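Local atomic coordinates of amine oxidase (Emericella nidulans, PDB entry 3PGB), a protein that probably oxidises primary amines, using a bound copper ion and a topaquinone cofactor made from one of its own tyrosines. Residues A[149-154]-A[158-163]; A[77-82]-A[132-137]. All blocks are in the same frame, centred on the assembly; numbering follows the deposited sequence.

Contact 1 (A[149-154]-A[158-163]); sequences ILVGPL and NATTWE
Leu-150 and Glu-163 hold each other by two backbone bonds, Leu-150 N to Glu-163 O at 2.8 Å and Glu-163 N back to Leu-150 O at 3.1 Å. Two residues on, Gly-152 and Thr-161 repeat the exchange. Gly-152 N donates to Thr-161 O, while Thr-161 N reaches Gly-152 O at 2.8 Å from above the carbonyl plane. Gly-152 O also accepts a hydrogen bond from a water 2.8 Å away, giving this acceptor a second donor. Val-151 and Trp-162 sit between the two bonded rings as a non-hydrogen-bonded pair, and there Trp-162 CA adds a C-H...O contact to Leu-150 O.

This is an antiparallel beta hairpin, strand 145-152 returning as strand 161-164, in a small antiparallel sheet with strands 102-110 and 131-138, consistent with one of the N-terminal alpha/beta domains of copper amine oxidases. Its turn end starts with a cis peptide before Pro-153. Beyond the last strand pair Thr-160 takes over: OG1 donates to Pro-153 O at 2.6 Å, nearly in line with the C=O bond, and accepts from the backbone N of Ser-157, so the hydroxyl is used both ways. The same torsion of Thr-160 (chi1 -71°) sets OG1 beside the backbone N and CG2 against Val-151 CG1, 3.9 Å away.

On that same face Trp-162 CE3 lies 3.8 Å from Ile-149 CG2, the methyl coming obliquely to the ring, and Trp-162 CB meets Val-151 CG2. The indole N-H of Trp-162 is spent outside the hairpin, on the carboxylate of Glu-88.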
loop_
_atom_site.group_PDB
_atom_site.type_symbol
_atom_site.label_atom_id
_atom_site.label_comp_id
_atom_site.label_asym_id
_atom_site.label_seq_id
_atom_site.Cartn_x
_atom_site.Cartn_y
_atom_site.Cartn_z
ATOM N N ILE A 149 5.717 -40.569 -4.613
ATOM C CA ILE A 149 5.940 -41.690 -3.679
ATOM C C ILE A 149 6.595 -41.203 -2.373
ATOM O O ILE A 149 7.097 -40.083 -2.313
ATOM C CB ILE A 149 6.800 -42.817 -4.332
ATOM C CG1 ILE A 149 8.199 -42.311 -4.684
ATOM C CG2 ILE A 149 6.134 -43.331 -5.591
ATOM C CD1 ILE A 149 9.106 -43.370 -5.277
ATOM N N LEU A 150 6.569 -42.043 -1.338
ATOM C CA LEU A 150 7.262 -41.764 -0.072
ATOM C C LEU A 150 8.408 -42.743 0.121
ATOM O O LEU A 150 8.204 -43.955 0.030
ATOM C CB LEU A 150 6.320 -41.906 1.125
ATOM C CG LEU A 150 5.571 -40.689 1.665
ATOM C CD1 LEU A 150 5.023 -41.017 3.058
ATOM C CD2 LEU A 150 6.446 -39.445 1.719
ATOM N N VAL A 151 9.601 -42.223 0.406
ATOM C CA VAL A 151 10.758 -43.065 0.699
ATOM C C VAL A 151 11.197 -42.854 2.146
ATOM O O VAL A 151 11.577 -41.745 2.538
ATOM C CB VAL A 151 11.927 -42.772 -0.248
ATOM C CG1 VAL A 151 13.154 -43.585 0.154
ATOM C CG2 VAL A 151 11.524 -43.072 -1.692
ATOM N N GLY A 152 11.132 -43.919 2.939
ATOM C CA GLY A 152 11.503 -43.844 4.342
ATOM C C GLY A 152 11.334 -45.164 5.071
ATOM O O GLY A 152 10.897 -46.143 4.473
ATOM N N PRO A 153 11.677 -45.198 6.375
ATOM C CA PRO A 153 12.190 -44.063 7.152
ATOM C C PRO A 153 13.629 -43.718 6.809
ATOM O O PRO A 153 14.365 -44.557 6.275
ATOM C CB PRO A 153 12.114 -44.561 8.606
ATOM C CG PRO A 153 11.356 -45.855 8.568
ATOM C CD PRO A 153 11.593 -46.412 7.203
ATOM N N LEU A 154 14.014 -42.480 7.102
ATOM C CA LEU A 154 15.406 -42.060 7.020
ATOM C C LEU A 154 15.997 -42.099 8.433
ATOM O O LEU A 154 15.256 -42.012 9.412
ATOM C CB LEU A 154 15.523 -40.657 6.413
ATOM C CG LEU A 154 14.980 -40.449 4.992
ATOM C CD1 LEU A 154 15.392 -39.082 4.452
ATOM C CD2 LEU A 154 15.445 -41.539 4.047
ATOM N N ASN A 158 18.282 -50.825 5.855
ATOM C CA ASN A 158 17.540 -52.003 5.415
ATOM C C ASN A 158 16.036 -51.851 5.665
ATOM O O ASN A 158 15.229 -52.445 4.955
ATOM C CB ASN A 158 18.066 -53.261 6.111
ATOM C CG ASN A 158 19.442 -53.685 5.601
ATOM O OD1 ASN A 158 19.855 -53.318 4.493
ATOM N ND2 ASN A 158 20.154 -54.471 6.408
ATOM N N ALA A 159 15.669 -51.054 6.668
ATOM C CA ALA A 159 14.264 -50.817 7.004
ATOM C C ALA A 159 13.550 -49.903 5.997
ATOM O O ALA A 159 12.318 -49.874 5.953
ATOM C CB ALA A 159 14.152 -50.228 8.411
ATOM N N THR A 160 14.318 -49.168 5.194
ATOM C CA THR A 160 13.751 -48.196 4.261
ATOM C C THR A 160 12.930 -48.850 3.142
ATOM O O THR A 160 13.358 -49.829 2.519
ATOM C CB THR A 160 14.855 -47.296 3.651
ATOM O OG1 THR A 160 15.350 -46.406 4.657
ATOM C CG2 THR A 160 14.318 -46.475 2.481
ATOM N N THR A 161 11.749 -48.285 2.900
ATOM C CA THR A 161 10.833 -48.759 1.866
ATOM C C THR A 161 10.375 -47.590 0.992
ATOM O O THR A 161 10.697 -46.438 1.275
ATOM C CB THR A 161 9.582 -49.395 2.498
ATOM O OG1 THR A 161 8.832 -48.392 3.189
ATOM C CG2 THR A 161 9.965 -50.487 3.482
ATOM N N TRP A 162 9.638 -47.899 -0.076
ATOM C CA TRP A 162 8.882 -46.888 -0.820
ATOM C C TRP A 162 7.433 -47.313 -0.974
ATOM O O TRP A 162 7.114 -48.491 -0.867
ATOM C CB TRP A 162 9.507 -46.589 -2.185
ATOM C CG TRP A 162 9.247 -47.587 -3.281
ATOM C CD1 TRP A 162 10.046 -48.630 -3.639
ATOM C CD2 TRP A 162 8.147 -47.592 -4.199
ATOM N NE1 TRP A 162 9.501 -49.303 -4.705
ATOM C CE2 TRP A 162 8.338 -48.683 -5.073
ATOM C CE3 TRP A 162 7.014 -46.788 -4.364
ATOM C CZ2 TRP A 162 7.433 -48.995 -6.093
ATOM C CZ3 TRP A 162 6.115 -47.098 -5.374
ATOM C CH2 TRP A 162 6.331 -48.193 -6.227
ATOM N N GLU A 163 6.558 -46.337 -1.192
ATOM C CA GLU A 163 5.148 -46.611 -1.468
ATOM C C GLU A 163 4.504 -45.424 -2.174
ATOM O O GLU A 163 5.015 -44.306 -2.102
ATOM C CB GLU A 163 4.378 -46.944 -0.178
ATOM C CG GLU A 163 4.353 -45.830 0.866
ATOM C CD GLU A 163 3.665 -46.239 2.174
ATOM O OE1 GLU A 163 3.006 -45.369 2.799
ATOM O OE2 GLU A 163 3.781 -47.423 2.579
HETATM O O HOH W 1 8.708 -47.532 5.479
#

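Contact 2 (A[77-82]-A[132-137]); sequences ADVAKW and AHVRLN
Val-79 reaches from helix 73-84 to the sheet and divides its two methyls between two strand residues. CG2 of Val-79 meets Ala-132 CB at 4.2 Å, and CG1 of Val-79 meets Val-134 CG2 at 4.1 Å. All three residues are buried, and they meet by van der Waals contact alone. The two valines have nearly the same conformation, each with CG1 opposite the backbone N (chi1 173° in Val-79, 174° in Val-134). In Val-79 this rotamer spreads the methyls along the strand, one for each partner. In Val-134 it leaves CG2, the branch beside the backbone N, to do the touching, and the two side chains pass alongside one another, pointing opposite ways.

Ala-132 and Val-134 are two apart on strand 131-138, so both point to the helix side, while His-133 between them points to the other. The arrangement is a helix laid on one face of an antiparallel sheet, consistent with the alpha/beta layering of the small N-terminal domains of copper amine oxidases. The backbones stay well apart: Val-79 CA and Ala-132 CA, the nearest pair of alpha carbons, are 7.8 Å from each other. Ile-107 of strand 102-110 and Leu-154 close in on Val-79 as well.

The face turned from the helix is polar. His-133 has both ring nitrogens engaged, ND1 by Glu-108 and NE2 by Asp-148, which fixes the imidazole's rotation and would tend to stabilise its protonated form. Arg-135, next on that face, extends to a salt bridge with Asp-361. Back on the helix, Trp-82 N bonds to Asp-78 O at 2.9 Å, part of the regular turn that carries Val-79.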
loop_
_atom_site.group_PDB
_atom_site.type_symbol
_atom_site.label_atom_id
_atom_site.label_comp_id
_atom_site.label_asym_id
_atom_site.label_seq_id
_atom_site.Cartn_x
_atom_site.Cartn_y
_atom_site.Cartn_z
ATOM N N ALA A 77 21.616 -37.685 -1.238
ATOM C CA ALA A 77 22.539 -38.613 -1.891
ATOM C C ALA A 77 22.159 -40.070 -1.616
ATOM O O ALA A 77 22.109 -40.889 -2.538
ATOM C CB ALA A 77 23.964 -38.352 -1.425
ATOM N N ASP A 78 21.900 -40.388 -0.349
ATOM C CA ASP A 78 21.521 -41.742 0.035
ATOM C C ASP A 78 20.229 -42.194 -0.664
ATOM O O ASP A 78 20.157 -43.317 -1.174
ATOM C CB ASP A 78 21.373 -41.855 1.559
ATOM C CG ASP A 78 22.717 -41.952 2.285
ATOM O OD1 ASP A 78 23.777 -41.957 1.619
ATOM O OD2 ASP A 78 22.706 -42.034 3.533
ATOM N N VAL A 79 19.233 -41.310 -0.710
ATOM C CA VAL A 79 17.955 -41.616 -1.349
ATOM C C VAL A 79 18.107 -41.837 -2.854
ATOM O O VAL A 79 17.512 -42.751 -3.400
ATOM C CB VAL A 79 16.918 -40.512 -1.089
ATOM C CG1 VAL A 79 15.655 -40.758 -1.901
ATOM C CG2 VAL A 79 16.599 -40.436 0.391
ATOM N N ALA A 80 18.910 -41.012 -3.518
ATOM C CA ALA A 80 19.156 -41.189 -4.948
ATOM C C ALA A 80 19.743 -42.575 -5.213
ATOM O O ALA A 80 19.213 -43.342 -6.015
ATOM C CB ALA A 80 20.086 -40.107 -5.472
ATOM N N LYS A 81 20.827 -42.888 -4.513
ATOM C CA LYS A 81 21.495 -44.182 -4.634
ATOM C C LYS A 81 20.517 -45.344 -4.395
ATOM O O LYS A 81 20.511 -46.323 -5.143
ATOM C CB LYS A 81 22.677 -44.250 -3.649
ATOM C CG LYS A 81 23.526 -45.520 -3.733
ATOM C CD LYS A 81 22.907 -46.670 -2.932
ATOM N N TRP A 82 19.693 -45.214 -3.358
ATOM C CA TRP A 82 18.691 -46.225 -3.005
ATOM C C TRP A 82 17.684 -46.445 -4.125
ATOM O O TRP A 82 17.372 -47.588 -4.470
ATOM C CB TRP A 82 17.945 -45.786 -1.751
ATOM C CG TRP A 82 17.048 -46.815 -1.154
ATOM C CD1 TRP A 82 17.397 -47.782 -0.262
ATOM C CD2 TRP A 82 15.639 -46.953 -1.365
ATOM N NE1 TRP A 82 16.298 -48.531 0.083
ATOM C CE2 TRP A 82 15.204 -48.042 -0.580
ATOM C CE3 TRP A 82 14.704 -46.271 -2.155
ATOM C CZ2 TRP A 82 13.873 -48.464 -0.556
ATOM C CZ3 TRP A 82 13.382 -46.690 -2.133
ATOM C CH2 TRP A 82 12.978 -47.780 -1.337
ATOM N N ALA A 132 11.406 -39.038 2.799
ATOM C CA ALA A 132 11.578 -38.295 1.559
ATOM C C ALA A 132 10.299 -38.372 0.726
ATOM O O ALA A 132 9.598 -39.383 0.734
ATOM C CB ALA A 132 12.766 -38.834 0.770
ATOM N N HIS A 133 9.988 -37.274 0.046
ATOM C CA HIS A 133 8.982 -37.251 -1.002
ATOM C C HIS A 133 9.740 -37.321 -2.325
ATOM O O HIS A 133 10.641 -36.518 -2.575
ATOM C CB HIS A 133 8.132 -35.980 -0.902
ATOM C CG HIS A 133 7.236 -35.751 -2.081
ATOM N ND1 HIS A 133 7.026 -34.500 -2.621
ATOM C CD2 HIS A 133 6.505 -36.611 -2.830
ATOM C CE1 HIS A 133 6.203 -34.600 -3.651
ATOM N NE2 HIS A 133 5.870 -35.870 -3.797
ATOM N N VAL A 134 9.406 -38.307 -3.151
ATOM C CA VAL A 134 10.064 -38.476 -4.441
ATOM C C VAL A 134 9.034 -38.434 -5.561
ATOM O O VAL A 134 7.910 -38.912 -5.398
ATOM C CB VAL A 134 10.871 -39.788 -4.496
ATOM C CG1 VAL A 134 11.439 -40.020 -5.896
ATOM C CG2 VAL A 134 11.991 -39.761 -3.473
ATOM N N ARG A 135 9.419 -37.824 -6.680
ATOM C CA ARG A 135 8.611 -37.798 -7.893
ATOM C C ARG A 135 9.356 -38.452 -9.033
ATOM O O ARG A 135 10.514 -38.120 -9.300
ATOM C CB ARG A 135 8.283 -36.373 -8.313
ATOM C CG ARG A 135 7.236 -35.714 -7.462
ATOM C CD ARG A 135 6.421 -34.703 -8.248
ATOM N NE ARG A 135 6.247 -33.480 -7.473
ATOM C CZ ARG A 135 6.898 -32.338 -7.678
ATOM N NH1 ARG A 135 7.778 -32.201 -8.670
ATOM N NH2 ARG A 135 6.651 -31.307 -6.880
ATOM N N LEU A 136 8.675 -39.359 -9.724
ATOM C CA LEU A 136 9.261 -40.059 -10.850
ATOM C C LEU A 136 8.569 -39.629 -12.129
ATOM O O LEU A 136 7.347 -39.506 -12.167
ATOM C CB LEU A 136 9.129 -41.570 -10.654
ATOM C CG LEU A 136 9.716 -42.115 -9.348
ATOM C CD1 LEU A 136 9.280 -43.561 -9.107
ATOM C CD2 LEU A 136 11.231 -41.989 -9.357
ATOM N N ASN A 137 9.360 -39.377 -13.170
ATOM C CA ASN A 137 8.829 -39.151 -14.507
ATOM C C ASN A 137 8.959 -40.454 -15.269
ATOM O O ASN A 137 10.040 -40.806 -15.735
ATOM C CB ASN A 137 9.591 -38.022 -15.208
ATOM C CG ASN A 137 8.897 -37.535 -16.476
ATOM O OD1 ASN A 137 7.864 -38.075 -16.888
ATOM N ND2 ASN A 137 9.464 -36.508 -17.100
#

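In the fold
From the N terminus, after the short strand 58-59, the chain forms helix 73-84, then runs through strand 102-110 and helix 114-122 before strand 131-138 comes under the first helix. There contact 2 closes a loop with 49 residues between its segments. Strand 145-152 follows directly, and the loop after it brings back 158-163, closing contact 1. The two loops are in series, neither enclosing nor crossing the other. Strands 131-138 and 145-152 are neighbours in one antiparallel sheet, where Val-151 O and Ala-132 N probably hydrogen-bond at 2.7 Å. Helix 73-84 spans both contacts: Val-79 serves contact 2, while Trp-82 packs on the hairpin of contact 1.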